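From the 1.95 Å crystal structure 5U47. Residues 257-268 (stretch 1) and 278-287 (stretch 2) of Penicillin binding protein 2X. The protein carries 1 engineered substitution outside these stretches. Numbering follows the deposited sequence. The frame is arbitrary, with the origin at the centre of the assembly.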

# COMPACT_ATOMS: atom_id res chain seq x y z
N GLU A 257 -0.92 1.83 10.65
CA GLU A 257 -0.29 2.69 9.65
C GLU A 257 0.97 2.06 9.10
O GLU A 257 1.80 1.55 9.87
CB GLU A 257 0.12 4.03 10.27
CG GLU A 257 -1.00 4.95 10.70
CD GLU A 257 -0.44 6.06 11.58
OE1 GLU A 257 -0.18 5.76 12.80
OE2 GLU A 257 -0.23 7.18 11.06
N ILE A 258 1.12 2.10 7.78
CA ILE A 258 2.33 1.59 7.11
C ILE A 258 3.39 2.71 7.12
O ILE A 258 3.25 3.69 6.40
CB ILE A 258 2.01 1.09 5.70
CG1 ILE A 258 1.05 -0.11 5.80
CG2 ILE A 258 3.29 0.71 4.96
CD1 ILE A 258 0.40 -0.52 4.48
N LEU A 259 4.44 2.52 7.91
CA LEU A 259 5.49 3.52 8.10
C LEU A 259 6.61 3.42 7.09
O LEU A 259 7.28 4.41 6.81
CB LEU A 259 6.03 3.44 9.52
CG LEU A 259 4.97 3.62 10.61
CD1 LEU A 259 5.55 3.44 12.00
CD2 LEU A 259 4.34 4.98 10.48
N ALA A 260 6.84 2.22 6.57
CA ALA A 260 7.81 2.05 5.53
C ALA A 260 7.54 0.76 4.78
O ALA A 260 7.11 -0.23 5.38
CB ALA A 260 9.22 2.04 6.10
N THR A 261 7.76 0.76 3.47
CA THR A 261 7.51 -0.46 2.71
C THR A 261 8.36 -0.47 1.47
O THR A 261 8.49 0.53 0.79
CB THR A 261 6.01 -0.63 2.38
OG1 THR A 261 5.78 -1.92 1.80
CG2 THR A 261 5.49 0.46 1.46
N THR A 262 8.97 -1.61 1.18
CA THR A 262 9.79 -1.71 0.00
C THR A 262 9.86 -3.14 -0.52
O THR A 262 9.50 -4.11 0.18
CB THR A 262 11.22 -1.16 0.27
OG1 THR A 262 11.84 -0.78 -0.98
CG2 THR A 262 12.08 -2.18 1.01
N GLN A 263 10.29 -3.26 -1.76
CA GLN A 263 10.48 -4.56 -2.37
C GLN A 263 11.68 -4.52 -3.27
O GLN A 263 12.12 -3.44 -3.65
CB GLN A 263 9.26 -5.01 -3.15
CG GLN A 263 9.05 -4.33 -4.50
CD GLN A 263 7.76 -4.83 -5.14
OE1 GLN A 263 6.68 -4.71 -4.56
NE2 GLN A 263 7.87 -5.38 -6.33
N ARG A 264 12.22 -5.70 -3.56
CA ARG A 264 13.35 -5.87 -4.41
C ARG A 264 13.01 -6.99 -5.39
O ARG A 264 12.32 -7.93 -5.01
CB ARG A 264 14.60 -6.21 -3.59
CG ARG A 264 15.11 -5.07 -2.69
CD ARG A 264 15.68 -3.95 -3.55
NE ARG A 264 16.22 -2.83 -2.78
CZ ARG A 264 15.49 -1.84 -2.23
NH1 ARG A 264 14.17 -1.84 -2.29
NH2 ARG A 264 16.10 -0.86 -1.56
N PRO A 265 13.46 -6.90 -6.64
CA PRO A 265 14.23 -5.77 -7.17
C PRO A 265 13.36 -4.53 -7.31
O PRO A 265 12.14 -4.64 -7.35
CB PRO A 265 14.68 -6.26 -8.56
CG PRO A 265 13.65 -7.27 -8.93
CD PRO A 265 13.35 -7.98 -7.64
N THR A 266 14.00 -3.37 -7.40
CA THR A 266 13.26 -2.11 -7.48
C THR A 266 13.81 -1.26 -8.60
O THR A 266 14.60 -1.73 -9.41
CB THR A 266 13.31 -1.38 -6.11
OG1 THR A 266 12.38 -0.27 -6.09
CG2 THR A 266 14.73 -0.90 -5.81
N TYR A 267 13.34 -0.01 -8.65
CA TYR A 267 13.81 0.96 -9.64
C TYR A 267 13.83 2.38 -9.06
O TYR A 267 13.20 2.66 -8.02
CB TYR A 267 12.92 0.94 -10.90
CG TYR A 267 11.48 1.38 -10.69
CD1 TYR A 267 10.51 0.48 -10.25
CD2 TYR A 267 11.07 2.69 -10.96
CE1 TYR A 267 9.18 0.88 -10.05
CE2 TYR A 267 9.76 3.09 -10.78
CZ TYR A 267 8.81 2.18 -10.33
OH TYR A 267 7.50 2.57 -10.15
N ASN A 268 14.56 3.26 -9.73
CA ASN A 268 14.57 4.69 -9.37
C ASN A 268 13.30 5.30 -9.93
O ASN A 268 13.10 5.31 -11.16
CB ASN A 268 15.81 5.36 -9.94
CG ASN A 268 15.92 6.82 -9.53
OD1 ASN A 268 14.95 7.59 -9.65
ND2 ASN A 268 17.09 7.21 -9.04
N LYS A 278 17.56 -7.14 -16.10
CA LYS A 278 17.22 -8.55 -16.14
C LYS A 278 16.78 -8.98 -14.75
O LYS A 278 17.42 -8.63 -13.77
CB LYS A 278 18.42 -9.40 -16.55
CG LYS A 278 18.11 -10.89 -16.57
CD LYS A 278 19.18 -11.68 -17.28
CE LYS A 278 18.75 -13.12 -17.45
NZ LYS A 278 19.71 -13.84 -18.31
N GLY A 279 15.68 -9.71 -14.67
CA GLY A 279 15.17 -10.17 -13.39
C GLY A 279 14.18 -9.22 -12.75
O GLY A 279 13.57 -9.58 -11.76
N TYR A 280 14.01 -8.01 -13.30
CA TYR A 280 13.03 -7.11 -12.69
C TYR A 280 11.65 -7.79 -12.72
O TYR A 280 11.27 -8.40 -13.71
CB TYR A 280 12.97 -5.72 -13.34
CG TYR A 280 11.98 -4.85 -12.60
CD1 TYR A 280 12.27 -4.40 -11.30
CD2 TYR A 280 10.72 -4.55 -13.14
CE1 TYR A 280 11.35 -3.64 -10.60
CE2 TYR A 280 9.80 -3.79 -12.43
CZ TYR A 280 10.13 -3.34 -11.16
OH TYR A 280 9.25 -2.60 -10.45
N ASP A 281 10.92 -7.69 -11.61
CA ASP A 281 9.62 -8.30 -11.42
C ASP A 281 8.62 -7.17 -11.22
O ASP A 281 8.77 -6.38 -10.29
CB ASP A 281 9.67 -9.19 -10.18
CG ASP A 281 8.42 -10.07 -10.01
OD1 ASP A 281 7.36 -9.79 -10.59
OD2 ASP A 281 8.51 -11.06 -9.25
N TRP A 282 7.61 -7.12 -12.09
CA TRP A 282 6.60 -6.07 -12.05
C TRP A 282 5.49 -6.29 -11.02
O TRP A 282 4.67 -5.41 -10.83
CB TRP A 282 5.97 -5.94 -13.45
CG TRP A 282 6.92 -5.40 -14.48
CD1 TRP A 282 7.80 -6.10 -15.23
CD2 TRP A 282 7.09 -4.02 -14.84
NE1 TRP A 282 8.52 -5.25 -16.04
CE2 TRP A 282 8.10 -3.97 -15.82
CE3 TRP A 282 6.49 -2.83 -14.41
CZ2 TRP A 282 8.51 -2.76 -16.41
CZ3 TRP A 282 6.91 -1.64 -14.99
CH2 TRP A 282 7.91 -1.62 -15.98
N VAL A 283 5.47 -7.44 -10.36
CA VAL A 283 4.39 -7.76 -9.41
C VAL A 283 4.59 -7.00 -8.11
O VAL A 283 5.70 -6.95 -7.59
CB VAL A 283 4.33 -9.28 -9.17
CG1 VAL A 283 3.24 -9.64 -8.19
CG2 VAL A 283 4.06 -10.02 -10.50
N ASN A 284 3.52 -6.37 -7.61
CA ASN A 284 3.60 -5.63 -6.35
C ASN A 284 3.58 -6.63 -5.20
O ASN A 284 2.61 -7.39 -5.03
CB ASN A 284 2.48 -4.60 -6.24
CG ASN A 284 2.66 -3.67 -5.06
OD1 ASN A 284 2.58 -4.10 -3.90
ND2 ASN A 284 2.91 -2.39 -5.34
N ARG A 285 4.64 -6.63 -4.40
CA ARG A 285 4.74 -7.59 -3.31
C ARG A 285 3.92 -7.28 -2.08
O ARG A 285 3.80 -8.13 -1.23
CB ARG A 285 6.17 -7.79 -2.86
CG ARG A 285 7.13 -8.04 -3.99
CD ARG A 285 8.05 -9.20 -3.67
NE ARG A 285 7.39 -10.42 -4.10
CZ ARG A 285 7.38 -10.86 -5.36
NH1 ARG A 285 7.97 -10.16 -6.33
NH2 ARG A 285 6.76 -11.99 -5.65
N LEU A 286 3.40 -6.05 -1.97
CA LEU A 286 2.58 -5.72 -0.82
C LEU A 286 1.16 -6.27 -0.97
O LEU A 286 0.61 -6.81 -0.01
CB LEU A 286 2.53 -4.21 -0.60
CG LEU A 286 1.69 -3.72 0.59
CD1 LEU A 286 2.14 -4.33 1.91
CD2 LEU A 286 1.73 -2.22 0.66
N TYR A 287 0.57 -6.14 -2.15
CA TYR A 287 -0.84 -6.53 -2.30
C TYR A 287 -1.25 -7.34 -3.54
O TYR A 287 -2.43 -7.71 -3.64
CB TYR A 287 -1.73 -5.26 -2.20
CG TYR A 287 -1.36 -4.21 -3.20
CD1 TYR A 287 -1.86 -4.25 -4.49
CD2 TYR A 287 -0.49 -3.19 -2.86
CE1 TYR A 287 -1.52 -3.28 -5.43
CE2 TYR A 287 -0.14 -2.23 -3.78
CZ TYR A 287 -0.66 -2.28 -5.06
OH TYR A 287 -0.29 -1.34 -5.98
O HOH W 1 10.12 -6.19 -8.09
O HOH W 2 9.94 -7.95 -6.19

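Residues 257-268, with strand 258-264, and the irregular stretch 278-287 bury 494 Å² between them, and the contact centres on Q263. Two direct hydrogen bonds cross here: the CA-to-CB bond of Q263 (chi1 p, chi2 t) points toward stretch 2, and its amide meets the backbone there. Q263 OE1 accepts from R285 N at 2.8 Å, and Q263 NE2 donates to V283 O at 3.0 Å, both nearly straight. An amide suits this buried place because one planar group both donates and accepts, serving two backbone groups of a segment that is itself neither helix nor strand.

Two waters extend the contact. Water 1 accepts from Q263 NE2 (3.0 Å) and donates to P265 O (2.7 Å) and D281 O (2.6 Å), tying the two backbones together beside the amide. Water 2 donates to R264 O (2.7 Å) and accepts from R285 NH1 (3.0 Å).

Stretch 2 is also braced internally. R285 NH1 forms a salt bridge with D281 OD2 (3.1 Å), while D281 OD1 accepts from V283 N (3.0 Å). D281 thus links the backbone at V283 to the R285 guanidinium, which reaches water 2. N284, whose CA-to-CB bond points away from the strand, accepts through OD1 from L286 N (2.9 Å).

Van der Waals packing completes the contact. The CA-to-CB bond of P265, preceded by a cis peptide bond, points toward stretch 2, and its compact ring offers an apolar surface, with P265 CG 4.0 Å from Y280 CD1. Y280 leaves its backbone sideways, yet its length spans to Y267, whose CD1 lies 3.9 Å from Y280 CZ; Y280 OH sits at the edge of that ring and is hydrogen-bonded elsewhere in the structure. G279 adopts phi/psi 91/-8, where a CB would jam against the preceding carbonyl. At the other end, the aliphatic tips of buried L286 and I258 meet loosely, CD2 to CD1 4.4 Å, needing no polar partners.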